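Local coordinates for metallo-beta-lactamase superfamily protein (PDB 2ZWR) that probably acts as a metal-dependent hydrolase, holding two zinc ions in a metallo-beta-lactamase-type active site, at residues G61-A64 and P65-A69; V74-P78 and L79-L83; R106-E109 and E110-L114. All coordinates share one frame; numbering follows the deposited sequence.

Contact 1 (G61-A64 and P65-A69); sequences GAVA and PLVEA
The Pro65 ring, which is only roughly flat because of its C-gamma endo pucker, turns its rim toward the chain that precedes it: its CG rests 3.4 Å from Ala62 O, while CD lies beside Ala64, to which the ring nitrogen is bonded. Elsewhere round this ring lie Pro99 and Pro33. The contact forms the first turns of the alpha helix in the beta-alpha-beta unit of strand 50-51, helix 63-70 and strand 74-76. Proline is readily accommodated in a first helical turn, where its lack of an N-H forfeits no helical bond.

Two i to i+4 backbone bonds start the helix. Val67 N donates to Val63 O at 3.0 Å, and Glu68 N reaches Ala64 O at the same 3.0 Å. Leu66 packs against the Ala62 carbonyl oxygen, its CG 3.3 Å from Ala62 O, and the side chain then runs on to Leu36 and Leu37 of helix 33-43.

On another side of the helix Val63 and Val67, one turn apart, lie alongside each other and point the same way, with CG1 of Val63 3.8 Å from CG2 of Val67. With CG1 of Val67 anti to the backbone N (chi1 168°), CG2 falls beside that N and over the preceding turn. Both valines pack on Val74 of the strand that follows. The loop leading in carries the HXHXDH metal-binding motif, whose His59 lies about 8 Å from Val63, side chain to side chain. At the alanine-proline junction the peptide link itself brings Ala64 CB within 3.3 Å of Pro65 CD.

Contact 2 (V74-P78 and L79-L83); sequences VYLHP and LDLPL
His77 and Leu79 meet through both polar and apolar contacts. Among the hydrogen bonds, Leu79 N donates to His77 ND1 at 3.2 Å, from 18° out of the imidazole plane, so this ring nitrogen serves as an acceptor. With CG anti to the backbone N (chi1 -163°), the ring swings forward, beside the carbonyl carbon, to meet that N-H. The main chain adds two i to i+3 bonds of the 3-10 kind: Asp80 N to His77 O at 2.9 Å, and Leu81 N to Pro78 O at 3.2 Å. His77 is thus held at both its carbonyl and its ring.

Apolar contacts fill in around these bonds. Pro78 CD lies over one face of the imidazole, toward its rim, and Leu79 runs beside the ring with its CG 3.8 Å from His77 CE1. Leu76 crosses Asp80 at about a right angle, CD1 being 3.9 Å from Asp80 CB, and its CD2 also reaches Leu81 CD1. Leu81 CD2 in turn settles 3.6 Å from Pro78 CA.

The Asp80 carboxylate finds its partners outside the two segments. Asp80 occupies the N-cap position without a capping bond; its OD1 takes Gly128 N, and its OD2 takes Ala55 N and Ser126 OG, consistent with a second-shell role beside the zinc ligand His54.

The turn leads from strand 74-76, bonded between strands 50-51 and 106-107, into helix 81-85, whose Tyr84 packs back on Val74 and Leu76, while His77 stacks on His121 at the end of strand 117-121.

Contact 3 (R106-E109 and E110-L114); sequences RPLE and EGMRL
Met112 meets Glu109 in a type II beta turn that carries the chain from strand 106-107, at the edge of one sheet, to strand 113-114, at the edge of the other. Met112 N closes it on Glu109 O at 3.1 Å. Gly111 takes the third position with a positive phi of 91°, where a CB would jam against the carbonyl oxygen of Glu110.

Beyond the turn, Met112 extends back along the incoming chain, CG anti to the backbone N. Its SD comes 3.6 Å from Pro107 O and 4.0 Å from Leu108 CD2. The same Leu108 methyl meets Leu114 CD1 at 3.9 Å, the two leucines crossing about perpendicularly and both resting on Val119 and Tyr75.

Glu110 sends its carboxylate elsewhere: OE1 takes a salt bridge from Arg170 NH2 and a hydrogen bond from His121 N, which would probably favour the charged form of the acid. Leu108 also reaches Val130 and Phe132 of the second sheet. A buried pair of leucines beneath a largely solvent-facing turn thus marks the connection between the two sheets of the metallo-beta-lactamase alpha-beta/beta-alpha sandwich.

Overall arrangement
All three contacts are local and follow one another along the chain. Contact 1 is the more enclosed, with a single exposed residue among those that touch, whereas contacts 2 and 3 have three each. Contacts 1 and 2 meet where helix 63-70 covers strand 74-76. Contacts 2 and 3 are joined as strand neighbours, with Val74 O and Leu76 N probably hydrogen-bonded to the backbone N and O of Arg106 respectively. Contacts 1 and 3 do not touch, their nearest atoms being about 10 Å apart. The chemistry varies with place: regular helical bonds and aliphatic packing in contact 1, a mixed polar and apolar turn beside the metal site in contact 2, and a largely solvent-facing turn over buried leucines in contact 3.

Contact 1 (G61-A64 and P65-A69)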
loop_
_atom_site.group_PDB
_atom_site.type_symbol
_atom_site.label_atom_id
_atom_site.label_comp_id
_atom_site.label_asym_id
_atom_site.label_seq_id
_atom_site.Cartn_x
_atom_site.Cartn_y
_atom_site.Cartn_z
ATOM N N GLY A 61 -4.234 -8.470 5.493
ATOM C CA GLY A 61 -4.770 -9.283 6.593
ATOM C C GLY A 61 -6.033 -8.783 7.296
ATOM O O GLY A 61 -6.681 -9.552 8.019
ATOM N N ALA A 62 -6.376 -7.503 7.101
ATOM C CA ALA A 62 -7.568 -6.904 7.699
ATOM C C ALA A 62 -8.624 -6.593 6.661
ATOM O O ALA A 62 -9.670 -6.040 6.988
ATOM C CB ALA A 62 -7.213 -5.640 8.462
ATOM N N VAL A 63 -8.361 -6.943 5.406
ATOM C CA VAL A 63 -9.345 -6.689 4.347
ATOM C C VAL A 63 -10.678 -7.390 4.616
ATOM O O VAL A 63 -11.711 -6.733 4.610
ATOM C CB VAL A 63 -8.804 -7.022 2.931
ATOM C CG1 VAL A 63 -9.939 -6.990 1.893
ATOM C CG2 VAL A 63 -7.709 -6.046 2.549
ATOM N N ALA A 64 -10.653 -8.707 4.877
ATOM C CA ALA A 64 -11.899 -9.485 5.029
ATOM C C ALA A 64 -12.926 -8.961 6.069
ATOM O O ALA A 64 -14.094 -8.765 5.721
ATOM C CB ALA A 64 -11.605 -10.979 5.241
ATOM N N PRO A 65 -12.505 -8.753 7.342
ATOM C CA PRO A 65 -13.441 -8.184 8.327
ATOM C C PRO A 65 -14.005 -6.816 7.955
ATOM O O PRO A 65 -15.177 -6.548 8.226
ATOM C CB PRO A 65 -12.604 -8.085 9.616
ATOM C CG PRO A 65 -11.157 -8.212 9.181
ATOM C CD PRO A 65 -11.197 -9.082 7.953
ATOM N N LEU A 66 -13.188 -5.964 7.339
ATOM C CA LEU A 66 -13.635 -4.625 6.955
ATOM C C LEU A 66 -14.614 -4.635 5.780
ATOM O O LEU A 66 -15.525 -3.824 5.738
ATOM C CB LEU A 66 -12.436 -3.719 6.664
ATOM C CG LEU A 66 -11.536 -3.468 7.883
ATOM C CD1 LEU A 66 -10.406 -2.511 7.542
ATOM C CD2 LEU A 66 -12.328 -2.955 9.076
ATOM N N VAL A 67 -14.425 -5.569 4.846
ATOM C CA VAL A 67 -15.361 -5.770 3.738
ATOM C C VAL A 67 -16.693 -6.342 4.255
ATOM O O VAL A 67 -17.768 -5.895 3.854
ATOM C CB VAL A 67 -14.745 -6.686 2.640
ATOM C CG1 VAL A 67 -15.790 -7.139 1.646
ATOM C CG2 VAL A 67 -13.598 -5.968 1.926
ATOM N N GLU A 68 -16.606 -7.317 5.153
ATOM C CA GLU A 68 -17.784 -7.877 5.819
ATOM C C GLU A 68 -18.597 -6.807 6.575
ATOM O O GLU A 68 -19.823 -6.772 6.477
ATOM C CB GLU A 68 -17.369 -8.996 6.785
ATOM C CG GLU A 68 -18.554 -9.798 7.315
ATOM C CD GLU A 68 -18.147 -10.952 8.213
ATOM O OE1 GLU A 68 -17.180 -10.806 9.017
ATOM O OE2 GLU A 68 -18.816 -12.010 8.121
ATOM N N ALA A 69 -17.915 -5.939 7.322
ATOM C CA ALA A 69 -18.602 -4.918 8.121
ATOM C C ALA A 69 -19.134 -3.750 7.288
ATOM O O ALA A 69 -20.223 -3.240 7.559
ATOM C CB ALA A 69 -17.692 -4.412 9.219
#

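Contact 2 (V74-P78 and L79-L83)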
loop_
_atom_site.group_PDB
_atom_site.type_symbol
_atom_site.label_atom_id
_atom_site.label_comp_id
_atom_site.label_asym_id
_atom_site.label_seq_id
_atom_site.Cartn_x
_atom_site.Cartn_y
_atom_site.Cartn_z
ATOM N N VAL A 74 -12.588 -3.279 -2.955
ATOM C CA VAL A 74 -11.152 -3.453 -2.823
ATOM C C VAL A 74 -10.514 -3.282 -4.184
ATOM O O VAL A 74 -10.845 -4.002 -5.118
ATOM C CB VAL A 74 -10.787 -4.849 -2.250
ATOM C CG1 VAL A 74 -9.277 -5.009 -2.152
ATOM C CG2 VAL A 74 -11.422 -5.051 -0.882
ATOM N N TYR A 75 -9.598 -2.316 -4.285
ATOM C CA TYR A 75 -8.892 -2.025 -5.518
ATOM C C TYR A 75 -7.493 -2.640 -5.483
ATOM O O TYR A 75 -6.712 -2.384 -4.552
ATOM C CB TYR A 75 -8.806 -0.505 -5.734
ATOM C CG TYR A 75 -10.122 0.116 -6.134
ATOM C CD1 TYR A 75 -10.419 0.344 -7.474
ATOM C CD2 TYR A 75 -11.083 0.448 -5.170
ATOM C CE1 TYR A 75 -11.644 0.911 -7.854
ATOM C CE2 TYR A 75 -12.308 0.992 -5.530
ATOM C CZ TYR A 75 -12.580 1.225 -6.874
ATOM O OH TYR A 75 -13.782 1.776 -7.236
ATOM N N LEU A 76 -7.192 -3.446 -6.500
ATOM C CA LEU A 76 -5.896 -4.102 -6.616
ATOM C C LEU A 76 -5.520 -4.256 -8.073
ATOM O O LEU A 76 -6.381 -4.560 -8.900
ATOM C CB LEU A 76 -5.950 -5.497 -5.975
ATOM C CG LEU A 76 -4.710 -6.385 -6.017
ATOM C CD1 LEU A 76 -3.676 -5.952 -4.974
ATOM C CD2 LEU A 76 -5.132 -7.831 -5.814
ATOM N N HIS A 77 -4.240 -4.047 -8.384
ATOM C CA HIS A 77 -3.724 -4.364 -9.717
ATOM C C HIS A 77 -3.866 -5.877 -9.971
ATOM O O HIS A 77 -3.438 -6.698 -9.147
ATOM C CB HIS A 77 -2.263 -3.928 -9.842
ATOM C CG HIS A 77 -1.778 -3.827 -11.253
ATOM N ND1 HIS A 77 -1.422 -4.932 -11.997
ATOM C CD2 HIS A 77 -1.590 -2.754 -12.058
ATOM C CE1 HIS A 77 -1.043 -4.545 -13.202
ATOM N NE2 HIS A 77 -1.127 -3.226 -13.262
ATOM N N PRO A 78 -4.472 -6.250 -11.116
ATOM C CA PRO A 78 -4.750 -7.651 -11.445
ATOM C C PRO A 78 -3.517 -8.569 -11.447
ATOM O O PRO A 78 -3.658 -9.776 -11.261
ATOM C CB PRO A 78 -5.376 -7.575 -12.847
ATOM C CG PRO A 78 -4.992 -6.236 -13.376
ATOM C CD PRO A 78 -4.933 -5.339 -12.181
ATOM N N LEU A 79 -2.328 -8.009 -11.662
ATOM C CA LEU A 79 -1.109 -8.825 -11.615
ATOM C C LEU A 79 -0.752 -9.297 -10.187
ATOM O O LEU A 79 0.046 -10.216 -10.029
ATOM C CB LEU A 79 0.067 -8.124 -12.294
ATOM C CG LEU A 79 0.051 -8.079 -13.836
ATOM C CD1 LEU A 79 1.293 -7.407 -14.358
ATOM C CD2 LEU A 79 -0.073 -9.481 -14.439
ATOM N N ASP A 80 -1.365 -8.701 -9.162
ATOM C CA ASP A 80 -1.197 -9.205 -7.774
ATOM C C ASP A 80 -2.335 -10.106 -7.263
ATOM O O ASP A 80 -2.345 -10.480 -6.077
ATOM C CB ASP A 80 -0.946 -8.066 -6.783
ATOM C CG ASP A 80 0.534 -7.838 -6.519
ATOM O OD1 ASP A 80 1.358 -8.317 -7.324
ATOM O OD2 ASP A 80 0.883 -7.199 -5.499
ATOM N N LEU A 81 -3.286 -10.444 -8.138
ATOM C CA LEU A 81 -4.386 -11.347 -7.771
ATOM C C LEU A 81 -3.927 -12.712 -7.241
ATOM O O LEU A 81 -4.487 -13.189 -6.252
ATOM C CB LEU A 81 -5.358 -11.569 -8.934
ATOM C CG LEU A 81 -6.820 -11.103 -8.881
ATOM C CD1 LEU A 81 -7.398 -10.891 -7.476
ATOM C CD2 LEU A 81 -7.023 -9.878 -9.756
ATOM N N PRO A 82 -2.940 -13.363 -7.910
ATOM C CA PRO A 82 -2.469 -14.644 -7.371
ATOM C C PRO A 82 -1.923 -14.525 -5.950
ATOM O O PRO A 82 -2.166 -15.410 -5.132
ATOM C CB PRO A 82 -1.371 -15.060 -8.360
ATOM C CG PRO A 82 -1.779 -14.384 -9.645
ATOM C CD PRO A 82 -2.256 -13.043 -9.181
ATOM N N LEU A 83 -1.218 -13.433 -5.658
ATOM C CA LEU A 83 -0.754 -13.161 -4.306
ATOM C C LEU A 83 -1.933 -12.947 -3.350
ATOM O O LEU A 83 -1.947 -13.467 -2.233
ATOM C CB LEU A 83 0.176 -11.944 -4.283
ATOM C CG LEU A 83 1.556 -12.036 -4.934
ATOM C CD1 LEU A 83 2.234 -10.675 -4.923
ATOM C CD2 LEU A 83 2.441 -13.063 -4.252
#

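Contact 3 (R106-E109 and E110-L114)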
loop_
_atom_site.group_PDB
_atom_site.type_symbol
_atom_site.label_atom_id
_atom_site.label_comp_id
_atom_site.label_asym_id
_atom_site.label_seq_id
_atom_site.Cartn_x
_atom_site.Cartn_y
_atom_site.Cartn_z
ATOM N N ARG A 106 -11.779 -4.874 -7.489
ATOM C CA ARG A 106 -11.838 -3.944 -8.610
ATOM C C ARG A 106 -10.417 -3.648 -9.070
ATOM O O ARG A 106 -9.509 -3.536 -8.244
ATOM C CB ARG A 106 -12.549 -2.646 -8.211
ATOM C CG ARG A 106 -13.996 -2.866 -7.799
ATOM C CD ARG A 106 -14.690 -1.577 -7.430
ATOM N NE ARG A 106 -16.075 -1.808 -7.000
ATOM C CZ ARG A 106 -16.935 -0.839 -6.685
ATOM N NH1 ARG A 106 -16.559 0.438 -6.726
ATOM N NH2 ARG A 106 -18.166 -1.147 -6.311
ATOM N N PRO A 107 -10.211 -3.560 -10.394
ATOM C CA PRO A 107 -8.855 -3.410 -10.909
ATOM C C PRO A 107 -8.226 -2.015 -10.794
ATOM O O PRO A 107 -8.914 -0.981 -10.814
ATOM C CB PRO A 107 -8.995 -3.815 -12.382
ATOM C CG PRO A 107 -10.391 -3.537 -12.723
ATOM C CD PRO A 107 -11.210 -3.649 -11.471
ATOM N N LEU A 108 -6.911 -2.020 -10.665
ATOM C CA LEU A 108 -6.099 -0.829 -10.814
ATOM C C LEU A 108 -5.285 -0.987 -12.102
ATOM O O LEU A 108 -5.127 -2.103 -12.604
ATOM C CB LEU A 108 -5.175 -0.651 -9.605
ATOM C CG LEU A 108 -5.845 -0.357 -8.254
ATOM C CD1 LEU A 108 -4.813 -0.387 -7.135
ATOM C CD2 LEU A 108 -6.584 0.976 -8.285
ATOM N N GLU A 109 -4.782 0.126 -12.628
ATOM C CA GLU A 109 -4.026 0.135 -13.875
ATOM C C GLU A 109 -3.153 1.380 -13.905
ATOM O O GLU A 109 -3.550 2.425 -13.391
ATOM C CB GLU A 109 -4.990 0.115 -15.077
ATOM C CG GLU A 109 -4.326 0.250 -16.454
ATOM C CD GLU A 109 -5.221 -0.179 -17.612
ATOM O OE1 GLU A 109 -6.362 0.332 -17.688
ATOM O OE2 GLU A 109 -4.766 -1.041 -18.426
ATOM N N GLU A 110 -1.969 1.271 -14.504
ATOM C CA GLU A 110 -1.129 2.441 -14.785
ATOM C C GLU A 110 -1.977 3.538 -15.440
ATOM O O GLU A 110 -2.701 3.265 -16.401
ATOM C CB GLU A 110 0.034 2.051 -15.704
ATOM C CG GLU A 110 0.865 3.213 -16.227
ATOM C CD GLU A 110 1.802 3.773 -15.184
ATOM O OE1 GLU A 110 2.544 2.978 -14.578
ATOM O OE2 GLU A 110 1.801 5.005 -14.971
ATOM N N GLY A 111 -1.907 4.755 -14.895
ATOM C CA GLY A 111 -2.588 5.919 -15.463
ATOM C C GLY A 111 -3.995 6.183 -14.946
ATOM O O GLY A 111 -4.554 7.259 -15.185
ATOM N N MET A 112 -4.575 5.202 -14.256
ATOM C CA MET A 112 -5.893 5.352 -13.620
ATOM C C MET A 112 -5.934 6.484 -12.602
ATOM O O MET A 112 -4.983 6.679 -11.843
ATOM C CB MET A 112 -6.287 4.056 -12.913
ATOM C CG MET A 112 -7.721 4.011 -12.411
ATOM S SD MET A 112 -8.086 2.389 -11.742
ATOM C CE MET A 112 -9.862 2.382 -11.893
ATOM N N ARG A 113 -7.047 7.220 -12.595
ATOM C CA ARG A 113 -7.323 8.231 -11.572
ATOM C C ARG A 113 -8.467 7.770 -10.691
ATOM O O ARG A 113 -9.546 7.460 -11.198
ATOM C CB ARG A 113 -7.717 9.570 -12.210
ATOM C CG ARG A 113 -6.601 10.572 -12.353
ATOM C CD ARG A 113 -5.783 10.314 -13.592
ATOM N NE ARG A 113 -5.238 11.558 -14.134
ATOM N N LEU A 114 -8.234 7.728 -9.380
ATOM C CA LEU A 114 -9.300 7.420 -8.427
ATOM C C LEU A 114 -9.000 8.054 -7.089
ATOM O O LEU A 114 -7.844 8.069 -6.643
ATOM C CB LEU A 114 -9.540 5.897 -8.269
ATOM C CG LEU A 114 -8.630 5.034 -7.377
ATOM C CD1 LEU A 114 -9.238 3.664 -7.150
ATOM C CD2 LEU A 114 -7.261 4.883 -7.979
#